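Fimbrin (Schizosaccharomyces pombe, PDB 1RT8) binds and crosslinks actin filaments, acting in cell polarity, cytokinesis, mating and spore formation. Local coordinates at residues M390-N393 and I394-L398. Sequence-based numbering, arbitrary orientation.
Sequences MRMN and ITKTL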
# COMPACT_ATOMS: atom_id res chain seq x y z
N MET A 390 11.18 6.38 14.65
CA MET A 390 9.74 6.18 14.80
C MET A 390 9.33 6.40 16.26
O MET A 390 8.33 7.05 16.54
CB MET A 390 9.33 4.77 14.38
CG MET A 390 7.89 4.39 14.77
SD MET A 390 7.34 2.77 14.15
CE MET A 390 6.96 3.16 12.46
N ARG A 391 10.11 5.84 17.18
CA ARG A 391 9.80 5.95 18.60
C ARG A 391 9.80 7.39 19.12
O ARG A 391 8.91 7.78 19.89
CB ARG A 391 10.78 5.11 19.42
CG ARG A 391 10.50 5.12 20.91
CD ARG A 391 9.13 4.51 21.22
NE ARG A 391 8.82 4.54 22.65
CZ ARG A 391 8.39 5.62 23.31
NH1 ARG A 391 8.21 6.77 22.68
NH2 ARG A 391 8.13 5.53 24.61
N MET A 392 10.81 8.17 18.73
CA MET A 392 10.89 9.55 19.18
C MET A 392 9.73 10.35 18.61
O MET A 392 9.19 11.22 19.29
CB MET A 392 12.21 10.19 18.75
CG MET A 392 12.41 11.59 19.31
SD MET A 392 12.29 11.60 21.12
CE MET A 392 13.88 10.91 21.58
N ASN A 393 9.35 10.04 17.38
CA ASN A 393 8.24 10.73 16.73
C ASN A 393 6.96 10.53 17.54
O ASN A 393 6.17 11.46 17.70
CB ASN A 393 8.04 10.20 15.31
CG ASN A 393 7.02 10.99 14.53
OD1 ASN A 393 6.22 10.42 13.79
ND2 ASN A 393 7.05 12.31 14.66
N ILE A 394 6.76 9.31 18.05
CA ILE A 394 5.58 9.02 18.87
C ILE A 394 5.59 9.89 20.13
O ILE A 394 4.57 10.46 20.50
CB ILE A 394 5.54 7.53 19.29
CG1 ILE A 394 5.17 6.65 18.09
CG2 ILE A 394 4.52 7.32 20.41
CD1 ILE A 394 5.23 5.16 18.40
N THR A 395 6.74 9.98 20.78
CA THR A 395 6.88 10.79 21.99
C THR A 395 6.55 12.25 21.71
O THR A 395 5.78 12.87 22.44
CB THR A 395 8.32 10.73 22.55
OG1 THR A 395 8.64 9.39 22.93
CG2 THR A 395 8.46 11.65 23.77
N LYS A 396 7.15 12.79 20.65
CA LYS A 396 6.95 14.19 20.30
C LYS A 396 5.56 14.53 19.81
O LYS A 396 5.02 15.57 20.16
CB LYS A 396 7.99 14.62 19.26
CG LYS A 396 9.44 14.48 19.73
CD LYS A 396 9.69 15.30 20.99
CE LYS A 396 11.13 15.15 21.47
NZ LYS A 396 12.11 15.63 20.46
N THR A 397 4.98 13.67 18.98
CA THR A 397 3.65 13.94 18.47
C THR A 397 2.62 13.85 19.60
O THR A 397 1.63 14.57 19.59
CB THR A 397 3.24 12.95 17.36
OG1 THR A 397 3.13 11.63 17.91
CG2 THR A 397 4.26 12.95 16.23
N LEU A 398 2.87 12.98 20.57
CA LEU A 398 1.95 12.83 21.70
C LEU A 398 2.19 13.93 22.73
O LEU A 398 1.50 14.00 23.75
CB LEU A 398 2.12 11.46 22.38
CG LEU A 398 1.66 10.24 21.57
CD1 LEU A 398 1.81 8.99 22.42
CD2 LEU A 398 0.20 10.41 21.15
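Ile394, Asn393 and Met392 make most of the contact between residues 390-393 and 394-398, which form the last two turns of helix 379-397 and run one residue past its end; the helix lies in the second actin-binding region and its sequence belongs largely to the third calponin-homology domain. The alpha-helical i to i+4 bonds hold the backbone: Ile394 N donates to Met390 O at 3.1 Å, and Lys396 N to Met392 O at 2.9 Å, the latter nearly straight at 167°. Buried Ile394 lays its CG1 branch alongside the Met390 carbonyl, CG1 to O 3.5 Å. Its side chain also meets Leu504 of helix 500-511 and Met413 of helix 410-421, whereas Asn393 touches Trp293 of helix 282-296. The amide of Asn393 crosses Thr397 at a slant, its ND2 coming within 3.3 Å of Thr397 CG2. An alanine at Asn393 has no amide, which would probably open a gap beside the Thr397 methyl and uncover part of Trp293. Met392 swings CG away from its own N (chi1 -174°), and the bend at chi2 then sets SD against the Lys396 chain, 3.8 Å from CE. Arg391 bends back at chi2 to bring the edge of its guanidinium to Thr395, but its firmer polar partners come from the chain beyond the helix: NH2 bonds to Leu408 O and forms a salt bridge with Asp410. The link to the threonine, Arg391 NH1 to Thr395 OG1 at 2.7 Å, is short yet weak, as its N-H...O angle is only 123°.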